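Acyl-CoA dehydrogenase FadE3 (Mycobacterium smegmatis, PDB 4IV6) belongs to the acyl-CoA dehydrogenase family of flavoproteins, forms a four-chain assembly and binds dihydroflavine-adenine dinucleotide. Local coordinates at residues Met124-Pro129 against Ser133-Met138; Cys171-Asp176 against Asp229-Gly234; Leu361-Val364 against Thr368-Ile371. All blocks are in the same frame, centred on the assembly; numbering follows the deposited sequence. Where two conformers were deposited one is given.

Contact 1 (Met124-Pro129 against Ser133-Met138). With FDA (dihydroflavine-adenine dinucleotide), chain D.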
loop_
_atom_site.group_PDB
_atom_site.type_symbol
_atom_site.label_atom_id
_atom_site.label_comp_id
_atom_site.label_asym_id
_atom_site.label_seq_id
_atom_site.Cartn_x
_atom_site.Cartn_y
_atom_site.Cartn_z
ATOM N N MET B 124 20.611 10.612 25.577
ATOM C CA MET B 124 21.613 9.919 24.741
ATOM C C MET B 124 22.107 10.819 23.632
ATOM O O MET B 124 21.297 11.311 22.874
ATOM C CB MET B 124 21.007 8.722 24.007
ATOM C CG MET B 124 20.500 7.582 24.851
ATOM S SD MET B 124 21.817 6.733 25.740
ATOM C CE MET B 124 22.929 6.333 24.415
ATOM N N ALA B 125 23.419 10.949 23.478
ATOM C CA ALA B 125 23.999 11.711 22.383
ATOM C C ALA B 125 24.853 10.854 21.443
ATOM O O ALA B 125 26.050 10.623 21.684
ATOM C CB ALA B 125 24.797 12.886 22.916
ATOM N N LEU B 126 24.235 10.416 20.354
ATOM C CA LEU B 126 24.899 9.605 19.333
ATOM C C LEU B 126 25.039 10.374 18.023
ATOM O O LEU B 126 26.113 10.437 17.469
ATOM C CB LEU B 126 24.119 8.331 19.026
ATOM C CG LEU B 126 23.701 7.354 20.120
ATOM C CD1 LEU B 126 23.298 6.007 19.550
ATOM C CD2 LEU B 126 24.784 7.154 21.119
ATOM N N THR B 127 23.926 10.941 17.546
ATOM C CA THR B 127 23.836 11.526 16.222
ATOM C C THR B 127 24.783 12.695 16.027
ATOM O O THR B 127 24.887 13.576 16.872
ATOM C CB THR B 127 22.380 11.918 15.927
ATOM O OG1 THR B 127 21.566 10.728 15.978
ATOM C CG2 THR B 127 22.233 12.580 14.568
ATOM N N GLU B 128 25.484 12.672 14.896
ATOM C CA GLU B 128 26.366 13.746 14.499
ATOM C C GLU B 128 25.778 14.496 13.309
ATOM O O GLU B 128 25.025 13.911 12.543
ATOM C CB GLU B 128 27.741 13.178 14.110
ATOM C CG GLU B 128 28.424 12.403 15.228
ATOM C CD GLU B 128 29.816 12.888 15.613
ATOM O OE1 GLU B 128 30.513 13.507 14.777
ATOM O OE2 GLU B 128 30.216 12.573 16.753
ATOM N N PRO B 129 26.156 15.767 13.105
ATOM C CA PRO B 129 25.664 16.480 11.912
ATOM C C PRO B 129 25.963 15.727 10.612
ATOM O O PRO B 129 25.135 15.735 9.698
ATOM C CB PRO B 129 26.417 17.828 11.947
ATOM C CG PRO B 129 26.938 17.957 13.313
ATOM C CD PRO B 129 26.996 16.618 13.958
ATOM N N SER B 133 23.036 7.650 11.054
ATOM C CA SER B 133 23.067 6.216 10.745
ATOM C C SER B 133 24.480 5.659 10.760
ATOM O O SER B 133 24.723 4.604 11.342
ATOM C CB SER B 133 22.426 5.919 9.372
ATOM O OG SER B 133 21.123 6.467 9.276
ATOM N N ASP B 134 25.394 6.332 10.052
ATOM C CA ASP B 134 26.777 5.924 9.944
ATOM C C ASP B 134 27.555 6.440 11.128
ATOM O O ASP B 134 28.352 7.390 11.019
ATOM C CB ASP B 134 27.373 6.484 8.643
ATOM C CG ASP B 134 28.738 5.934 8.341
ATOM O OD1 ASP B 134 29.259 5.138 9.162
ATOM O OD2 ASP B 134 29.296 6.320 7.276
ATOM N N LEU B 135 27.323 5.829 12.272
ATOM C CA LEU B 135 27.957 6.280 13.511
ATOM C C LEU B 135 29.465 5.991 13.565
ATOM O O LEU B 135 30.220 6.704 14.264
ATOM C CB LEU B 135 27.248 5.664 14.699
ATOM C CG LEU B 135 25.851 6.236 14.961
ATOM C CD1 LEU B 135 25.237 5.443 16.098
ATOM C CD2 LEU B 135 25.844 7.742 15.277
ATOM N N GLN B 136 29.911 4.971 12.826
ATOM C CA GLN B 136 31.342 4.666 12.762
ATOM C C GLN B 136 32.128 5.835 12.196
ATOM O O GLN B 136 33.304 5.994 12.503
ATOM C CB GLN B 136 31.611 3.413 11.892
ATOM C CG GLN B 136 33.075 3.008 11.833
ATOM C CD GLN B 136 33.615 2.714 13.228
ATOM O OE1 GLN B 136 33.105 1.822 13.901
ATOM N NE2 GLN B 136 34.608 3.485 13.690
ATOM N N ALA B 137 31.477 6.657 11.372
ATOM C CA ALA B 137 32.127 7.815 10.782
ATOM C C ALA B 137 32.122 9.044 11.692
ATOM O O ALA B 137 32.563 10.103 11.263
ATOM C CB ALA B 137 31.478 8.164 9.458
ATOM N N MET B 138 31.651 8.917 12.935
ATOM C CA MET B 138 31.519 10.061 13.822
ATOM C C MET B 138 32.869 10.754 14.041
ATOM O O MET B 138 33.932 10.120 13.982
ATOM C CB MET B 138 30.916 9.665 15.162
ATOM C CG MET B 138 31.799 8.761 16.048
ATOM S SD MET B 138 31.091 8.497 17.697
ATOM C CE MET B 138 29.637 7.548 17.305
HETATM P PA FDA D . 21.063 9.733 7.376
HETATM O O1A FDA D . 21.851 8.650 8.069
HETATM O O2A FDA D . 21.766 10.902 6.743
HETATM O O5B FDA D . 20.125 9.029 6.286
HETATM C C5B FDA D . 19.379 9.770 5.292
HETATM C C4B FDA D . 18.524 8.785 4.475
HETATM O O4B FDA D . 19.328 7.725 3.924
HETATM C C3B FDA D . 17.489 8.081 5.326
HETATM O O3B FDA D . 16.361 7.725 4.498
HETATM C C2B FDA D . 18.244 6.856 5.796
HETATM O O2B FDA D . 17.418 5.769 6.202
HETATM C C1B FDA D . 18.971 6.490 4.525
HETATM N N9A FDA D . 20.180 5.651 4.752
HETATM C C8A FDA D . 21.337 6.073 5.308
HETATM N N7A FDA D . 22.240 5.072 5.321
HETATM C C5A FDA D . 21.635 3.992 4.771
HETATM C C6A FDA D . 22.002 2.615 4.482
HETATM N N6A FDA D . 23.225 2.185 4.795
HETATM N N1A FDA D . 21.107 1.780 3.909
HETATM C C2A FDA D . 19.886 2.222 3.563
HETATM N N3A FDA D . 19.465 3.483 3.802
HETATM C C4A FDA D . 20.290 4.385 4.372
HETATM N N1 FDA D . 19.738 11.280 18.007
HETATM C C2 FDA D . 20.355 11.157 19.178
HETATM O O2 FDA D . 21.517 10.709 19.203
HETATM N N3 FDA D . 19.764 11.500 20.337
HETATM C C4 FDA D . 18.533 12.005 20.425
HETATM O O4 FDA D . 18.039 12.338 21.536
HETATM C C4X FDA D . 17.769 12.147 19.170
HETATM N N5 FDA D . 16.526 12.671 19.118
HETATM C C5X FDA D . 16.060 13.170 17.945
HETATM C C6 FDA D . 14.995 14.077 17.912
HETATM C C7 FDA D . 14.488 14.563 16.707
HETATM C C7M FDA D . 13.364 15.567 16.689
HETATM C C8 FDA D . 15.043 14.119 15.489
HETATM C C8M FDA D . 14.560 14.579 14.133
HETATM C C9 FDA D . 16.102 13.226 15.523
HETATM C C9A FDA D . 16.632 12.760 16.736
HETATM N N10 FDA D . 17.735 11.881 16.723
HETATM C C10 FDA D . 18.472 11.772 17.924
HETATM C "C1'" FDA D . 18.505 11.797 15.477
HETATM C "C2'" FDA D . 18.015 10.578 14.725
HETATM O "O2'" FDA D . 18.362 9.375 15.411
HETATM C "C3'" FDA D . 18.618 10.607 13.321
HETATM O "O3'" FDA D . 17.905 11.576 12.560
HETATM C "C4'" FDA D . 18.546 9.277 12.607
HETATM O "O4'" FDA D . 19.632 8.497 13.134
HETATM C "C5'" FDA D . 18.774 9.424 11.092
HETATM O "O5'" FDA D . 19.944 10.183 10.887
HETATM P P FDA D . 20.208 11.164 9.673
HETATM O O1P FDA D . 21.672 11.522 9.833
HETATM O O2P FDA D . 19.190 12.252 9.684
HETATM O O3P FDA D . 19.930 10.215 8.398
#
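Leu-135 leans both of its methyls on Leu-126, within the loop that leaves strand 122-125 in the middle domain of the acyl-CoA dehydrogenase fold and supplies part of the flavin pocket. CD2 of Leu-135 rests against the backbone, 3.5 Å from Leu-126 O, while the CD1 atoms of the two leucines meet at 4.0 Å, the side chains passing each other at a slant. The backbone of 124-127 binds the pyrimidine end of the flavin. FDA O2 takes two N-H groups in succession, Leu-126 N at 3.0 Å and Thr-127 N at 2.9 Å. Next to it FDA N1 donates to Thr-127 OG1 over 2.8 Å; that hydroxyl stands anti to the carbonyl carbon of its own residue (chi1 -61°), which turns it to the ligand, while CG2 goes to the ribityl C1'. FDA N3 completes the set with an almost straight bond to Met-124 O (174°), and four such bonds should fix how the ring system is rotated. Farther along the cofactor, Ser-133 OG donates to FDA O1A at 2.6 Å. The backbone N of the same serine adds a weak bond to that oxygen.

A second shell positions the first. Lys-155 NZ bonds to Leu-126 O and makes a salt bridge with Glu-128 OE2, so one ammonium ties the loop at two points. Met-238 of helix 234-270 packs on Leu-126, and in the second subunit Arg-271 and Tyr-344 both bond to Pro-129 O. The Glu-128 carboxylate also accepts from Thr-140 OG1 and Arg-139 N. Its side chain, bent at chi2, crosses that of Met-138 at about a right angle, bringing Glu-128 OE2 to 3.4 Å from Met-138 CB.

Contact 2 (Cys171-Asp176 against Asp229-Gly234)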
loop_
_atom_site.group_PDB
_atom_site.type_symbol
_atom_site.label_atom_id
_atom_site.label_comp_id
_atom_site.label_asym_id
_atom_site.label_seq_id
_atom_site.Cartn_x
_atom_site.Cartn_y
_atom_site.Cartn_z
ATOM N N CYS B 171 31.388 8.386 21.550
ATOM C CA CYS B 171 32.532 9.105 20.994
ATOM C C CYS B 171 33.705 8.170 20.760
ATOM O O CYS B 171 33.706 7.048 21.232
ATOM C CB CYS B 171 32.926 10.248 21.915
ATOM S SG CYS B 171 33.265 9.763 23.611
ATOM N N LYS B 172 34.681 8.619 19.975
ATOM C CA LYS B 172 35.855 7.825 19.666
ATOM C C LYS B 172 36.950 8.051 20.690
ATOM O O LYS B 172 37.597 9.113 20.701
ATOM C CB LYS B 172 36.371 8.122 18.245
ATOM C CG LYS B 172 35.459 7.574 17.133
ATOM C CD LYS B 172 35.974 7.915 15.743
ATOM C CE LYS B 172 35.150 7.205 14.684
ATOM N NZ LYS B 172 35.353 7.731 13.319
ATOM N N THR B 173 37.169 7.043 21.533
ATOM C CA THR B 173 38.319 7.039 22.454
ATOM C C THR B 173 39.589 6.610 21.750
ATOM O O THR B 173 40.672 6.919 22.229
ATOM C CB THR B 173 38.100 6.175 23.713
ATOM O OG1 THR B 173 37.506 4.916 23.349
ATOM C CG2 THR B 173 37.184 6.929 24.694
ATOM N N ASP B 174 39.462 5.888 20.641
ATOM C CA ASP B 174 40.623 5.611 19.797
ATOM C C ASP B 174 40.228 5.686 18.332
ATOM O O ASP B 174 39.742 4.699 17.773
ATOM C CB ASP B 174 41.221 4.241 20.121
ATOM C CG ASP B 174 42.446 3.911 19.262
ATOM O OD1 ASP B 174 42.959 4.799 18.549
ATOM O OD2 ASP B 174 42.876 2.739 19.284
ATOM N N PRO B 175 40.459 6.851 17.693
ATOM C CA PRO B 175 40.078 6.965 16.286
ATOM C C PRO B 175 40.906 6.083 15.336
ATOM O O PRO B 175 40.517 5.897 14.194
ATOM C CB PRO B 175 40.249 8.463 15.968
ATOM C CG PRO B 175 40.963 9.074 17.121
ATOM C CD PRO B 175 40.858 8.139 18.288
ATOM N N ASP B 176 42.008 5.521 15.809
ATOM C CA ASP B 176 42.877 4.685 14.986
ATOM C C ASP B 176 42.711 3.193 15.279
ATOM O O ASP B 176 43.572 2.396 14.889
ATOM C CB ASP B 176 44.342 5.070 15.251
ATOM C CG ASP B 176 44.595 6.557 15.066
ATOM O OD1 ASP B 176 44.093 7.126 14.082
ATOM O OD2 ASP B 176 45.281 7.168 15.905
ATOM N N ASP B 229 34.332 -0.544 32.561
ATOM C CA ASP B 229 35.759 -0.556 32.867
ATOM C C ASP B 229 36.653 -0.441 31.643
ATOM O O ASP B 229 37.790 -0.044 31.794
ATOM C CB ASP B 229 36.148 -1.835 33.617
ATOM C CG ASP B 229 35.456 -1.963 34.951
ATOM O OD1 ASP B 229 35.205 -0.944 35.611
ATOM O OD2 ASP B 229 35.160 -3.097 35.333
ATOM N N ASP B 230 36.153 -0.792 30.451
ATOM C CA ASP B 230 36.989 -0.890 29.250
ATOM C C ASP B 230 36.461 -0.004 28.137
ATOM O O ASP B 230 35.253 0.055 27.908
ATOM C CB ASP B 230 37.010 -2.319 28.717
ATOM C CG ASP B 230 37.441 -3.328 29.759
ATOM O OD1 ASP B 230 38.625 -3.356 30.117
ATOM O OD2 ASP B 230 36.568 -4.077 30.213
ATOM N N GLU B 231 37.380 0.689 27.465
ATOM C CA GLU B 231 37.083 1.422 26.238
ATOM C C GLU B 231 36.777 0.466 25.103
ATOM O O GLU B 231 37.224 -0.686 25.123
ATOM C CB GLU B 231 38.278 2.290 25.842
ATOM C CG GLU B 231 38.594 3.362 26.875
ATOM C CD GLU B 231 39.807 4.182 26.508
ATOM O OE1 GLU B 231 40.507 3.770 25.552
ATOM O OE2 GLU B 231 40.042 5.234 27.159
ATOM N N GLY B 232 36.018 0.939 24.120
ATOM C CA GLY B 232 35.787 0.187 22.918
ATOM C C GLY B 232 34.579 -0.729 22.887
ATOM O O GLY B 232 34.504 -1.599 22.001
ATOM N N ARG B 233 33.638 -0.542 23.821
ATOM C CA ARG B 233 32.433 -1.364 23.887
ATOM C C ARG B 233 31.147 -0.590 23.644
ATOM O O ARG B 233 30.016 -1.106 23.869
ATOM C CB ARG B 233 32.348 -2.005 25.255
ATOM C CG ARG B 233 33.577 -2.831 25.551
ATOM C CD ARG B 233 33.346 -3.779 26.679
ATOM N NE ARG B 233 34.514 -4.640 26.810
ATOM C CZ ARG B 233 34.537 -5.789 27.459
ATOM N NH1 ARG B 233 33.453 -6.252 28.075
ATOM N NH2 ARG B 233 35.666 -6.484 27.497
ATOM N N GLY B 234 31.316 0.639 23.173
ATOM C CA GLY B 234 30.208 1.528 22.936
ATOM C C GLY B 234 29.097 0.969 22.071
ATOM O O GLY B 234 27.944 1.082 22.443
HETATM O O HOH W 1 39.533 3.362 22.937
#
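Thr-173 and Glu-231 point their CB atoms at each other's segments and then pass at an oblique angle, a small branched side chain laid against a longer, extended one. The hydroxyl of Thr-173 lies along the glutamate chain, with OG1 closest to Glu-231 CB at 3.7 Å, and Thr-173 CB sits over the carboxylate carbon, 3.8 Å from Glu-231 CD. The threonine torsion puts OG1 there, between its backbone N and carbonyl carbon (chi1 44°), while the CG2 methyl of Thr-173 lies 4.1 Å from Glu-231 OE2.

The direct meeting is thus one of van der Waals contact, and one polar link between the two side chains runs through a water. It lies 2.6 Å from Thr-173 OG1 and donates to Glu-231 OE1 over 2.8 Å. A second link is Ser-185 OG, hydrogen-bonded to both Thr-173 OG1 and Gly-232 N, so a single serine hydroxyl joins the two segments. Glu-231 OE2 pairs with Tyr-149 OH, and Arg-144 adds only a long, weak ion pair.

Beyond Thr-173 the chain turns away through an Asx turn, in which Asp-176 N approaches Asp-174 OD1 at 3.0 Å from well above the carboxylate plane (55°). On the other segment Gly-232 takes a positive phi (91°), a backbone bend just ahead of the N-cap residue Arg-233.

In the fold, this contact joins the end of strand 166-172, in the middle domain, to the approach to the long helix 234-270. Strand 184-190, the antiparallel neighbour of 166-172, is the common support: it carries Ser-185, and its Val-184 shares a backbone hydrogen bond with Gly-234, the first residue of that helix.

Contact 3 (Leu361-Val364 against Thr368-Ile371). With FDA (dihydroflavine-adenine dinucleotide), chain D.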
loop_
_atom_site.group_PDB
_atom_site.type_symbol
_atom_site.label_atom_id
_atom_site.label_comp_id
_atom_site.label_asym_id
_atom_site.label_seq_id
_atom_site.Cartn_x
_atom_site.Cartn_y
_atom_site.Cartn_z
ATOM N N LEU B 361 8.091 11.527 13.288
ATOM C CA LEU B 361 9.241 11.528 14.201
ATOM C C LEU B 361 9.725 10.118 14.485
ATOM O O LEU B 361 10.935 9.869 14.443
ATOM C CB LEU B 361 8.903 12.228 15.511
ATOM C CG LEU B 361 10.017 12.441 16.559
ATOM C CD1 LEU B 361 10.112 11.293 17.539
ATOM C CD2 LEU B 361 11.392 12.720 15.950
ATOM N N MET B 362 8.809 9.189 14.764
ATOM C CA MET B 362 9.172 7.817 15.119
ATOM C C MET B 362 9.685 7.021 13.928
ATOM O O MET B 362 10.286 5.971 14.095
ATOM C CB MET B 362 7.977 7.093 15.754
ATOM C CG MET B 362 7.675 7.552 17.178
ATOM S SD MET B 362 6.843 9.144 17.280
ATOM C CE MET B 362 5.120 8.613 17.078
ATOM N N ILE B 363 9.445 7.524 12.733
ATOM C CA ILE B 363 9.916 6.906 11.495
ATOM C C ILE B 363 11.342 7.344 11.112
ATOM O O ILE B 363 12.173 6.490 10.777
ATOM C CB ILE B 363 8.932 7.251 10.358
ATOM C CG1 ILE B 363 7.676 6.399 10.510
ATOM C CG2 ILE B 363 9.527 7.023 8.991
ATOM C CD1 ILE B 363 6.577 6.761 9.525
ATOM N N VAL B 364 11.617 8.651 11.145
ATOM C CA VAL B 364 12.883 9.218 10.621
ATOM C C VAL B 364 13.855 9.686 11.677
ATOM O O VAL B 364 15.034 9.912 11.372
ATOM C CB VAL B 364 12.687 10.436 9.677
ATOM C CG1 VAL B 364 11.774 10.084 8.542
ATOM C CG2 VAL B 364 12.174 11.684 10.416
ATOM N N THR B 368 16.324 5.479 11.627
ATOM C CA THR B 368 15.373 5.412 10.525
ATOM C C THR B 368 14.808 4.009 10.277
ATOM O O THR B 368 15.412 2.989 10.594
ATOM C CB THR B 368 15.979 5.897 9.194
ATOM O OG1 THR B 368 16.910 4.927 8.706
ATOM C CG2 THR B 368 16.640 7.265 9.359
ATOM N N ASN B 369 13.662 3.966 9.618
ATOM C CA ASN B 369 13.078 2.695 9.300
ATOM C C ASN B 369 13.840 1.934 8.205
ATOM O O ASN B 369 13.782 0.704 8.183
ATOM C CB ASN B 369 11.580 2.820 9.058
ATOM C CG ASN B 369 10.789 2.846 10.364
ATOM O OD1 ASN B 369 11.349 2.650 11.442
ATOM N ND2 ASN B 369 9.502 3.139 10.270
ATOM N N GLU B 370 14.606 2.636 7.352
ATOM C CA GLU B 370 15.474 1.941 6.397
ATOM C C GLU B 370 16.582 1.186 7.157
ATOM O O GLU B 370 16.827 -0.001 6.908
ATOM C CB GLU B 370 16.076 2.869 5.345
ATOM C CG GLU B 370 15.043 3.562 4.431
ATOM C CD GLU B 370 14.235 4.649 5.116
ATOM O OE1 GLU B 370 14.755 5.288 6.050
ATOM O OE2 GLU B 370 13.048 4.845 4.733
ATOM N N ILE B 371 17.215 1.851 8.116
ATOM C CA ILE B 371 18.230 1.173 8.915
ATOM C C ILE B 371 17.584 0.028 9.704
ATOM O O ILE B 371 18.145 -1.057 9.806
ATOM C CB ILE B 371 18.983 2.106 9.883
ATOM C CG1 ILE B 371 19.779 3.145 9.101
ATOM C CG2 ILE B 371 19.896 1.290 10.811
ATOM C CD1 ILE B 371 20.796 2.588 8.143
HETATM P PA FDA D . 21.063 9.733 7.376
HETATM O O1A FDA D . 21.851 8.650 8.069
HETATM O O2A FDA D . 21.766 10.902 6.743
HETATM O O5B FDA D . 20.125 9.029 6.286
HETATM C C5B FDA D . 19.379 9.770 5.292
HETATM C C4B FDA D . 18.524 8.785 4.475
HETATM O O4B FDA D . 19.328 7.725 3.924
HETATM C C3B FDA D . 17.489 8.081 5.326
HETATM O O3B FDA D . 16.361 7.725 4.498
HETATM C C2B FDA D . 18.244 6.856 5.796
HETATM O O2B FDA D . 17.418 5.769 6.202
HETATM C C1B FDA D . 18.971 6.490 4.525
HETATM N N9A FDA D . 20.180 5.651 4.752
HETATM C C8A FDA D . 21.337 6.073 5.308
HETATM N N7A FDA D . 22.240 5.072 5.321
HETATM C C5A FDA D . 21.635 3.992 4.771
HETATM C C6A FDA D . 22.002 2.615 4.482
HETATM N N6A FDA D . 23.225 2.185 4.795
HETATM N N1A FDA D . 21.107 1.780 3.909
HETATM C C2A FDA D . 19.886 2.222 3.563
HETATM N N3A FDA D . 19.465 3.483 3.802
HETATM C C4A FDA D . 20.290 4.385 4.372
HETATM N N1 FDA D . 19.738 11.280 18.007
HETATM C C2 FDA D . 20.355 11.157 19.178
HETATM O O2 FDA D . 21.517 10.709 19.203
HETATM N N3 FDA D . 19.764 11.500 20.337
HETATM C C4 FDA D . 18.533 12.005 20.425
HETATM O O4 FDA D . 18.039 12.338 21.536
HETATM C C4X FDA D . 17.769 12.147 19.170
HETATM N N5 FDA D . 16.526 12.671 19.118
HETATM C C5X FDA D . 16.060 13.170 17.945
HETATM C C6 FDA D . 14.995 14.077 17.912
HETATM C C7 FDA D . 14.488 14.563 16.707
HETATM C C7M FDA D . 13.364 15.567 16.689
HETATM C C8 FDA D . 15.043 14.119 15.489
HETATM C C8M FDA D . 14.560 14.579 14.133
HETATM C C9 FDA D . 16.102 13.226 15.523
HETATM C C9A FDA D . 16.632 12.760 16.736
HETATM N N10 FDA D . 17.735 11.881 16.723
HETATM C C10 FDA D . 18.472 11.772 17.924
HETATM C "C1'" FDA D . 18.505 11.797 15.477
HETATM C "C2'" FDA D . 18.015 10.578 14.725
HETATM O "O2'" FDA D . 18.362 9.375 15.411
HETATM C "C3'" FDA D . 18.618 10.607 13.321
HETATM O "O3'" FDA D . 17.905 11.576 12.560
HETATM C "C4'" FDA D . 18.546 9.277 12.607
HETATM O "O4'" FDA D . 19.632 8.497 13.134
HETATM C "C5'" FDA D . 18.774 9.424 11.092
HETATM O "O5'" FDA D . 19.944 10.183 10.887
HETATM P P FDA D . 20.208 11.164 9.673
HETATM O O1P FDA D . 21.672 11.522 9.833
HETATM O O2P FDA D . 19.190 12.252 9.684
HETATM O O3P FDA D . 19.930 10.215 8.398
#
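Ile-363 and Asn-369 bury the most surface here, their side chains crossing at about a right angle so that the isoleucine CG1 meets the amide nitrogen, 3.7 Å from Asn-369 ND2. The amide is held from elsewhere: OD1 accepts from Lys-323 NZ, and ND2 bonds to Ser-327 and Glu-328, all on helix 316-340. Behind this pair the carbonyl of Ile-363 receives a weak hydrogen bond from Asn-369 N at 3.2 Å and a CA-H...O contact from Thr-368 CA at 3.4 Å.

The arrangement is a tight turn between helices 352-364 and 369-383 of the mainly helical C-terminal domain, and Thr-368 is the N-cap of the second helix. With OG1 placed between the backbone N and the carbonyl carbon (chi1 72°), the hydroxyl accepts a nearly straight capping bond from Ile-371 N (3.1 Å, 170°). The same OG1 is hydrogen-bonded to the ribose hydroxyl FDA O2B at 2.7 Å, and FDA O2B donates in turn to Glu-370 OE1, also over 2.7 Å. Thr-368 CG2 also faces the ligand, 3.5 Å from FDA C5', and lies 3.7 Å from Val-364 O.

How the contacts relate
Contacts 1 and 3, 15 Å apart between centres, line the pocket of the same FDA molecule from different domains, and both touch the second subunit. They meet directly where Ser-133 OG packs 3.6 Å from Ile-371 CG1, beside the adenosine half of the ligand. Contact 2 is 14 Å from contact 1 between centres; its segment 171-176 begins on strand 166-172, the neighbour of strand 122-125. Lys-172 NZ probably bonds to Met-138 O at 2.9 Å, and Met-138 SD packs on Cys-171. Contacts 2 and 3 do not touch: their centres are 27 Å apart and their nearest atoms about 14 Å.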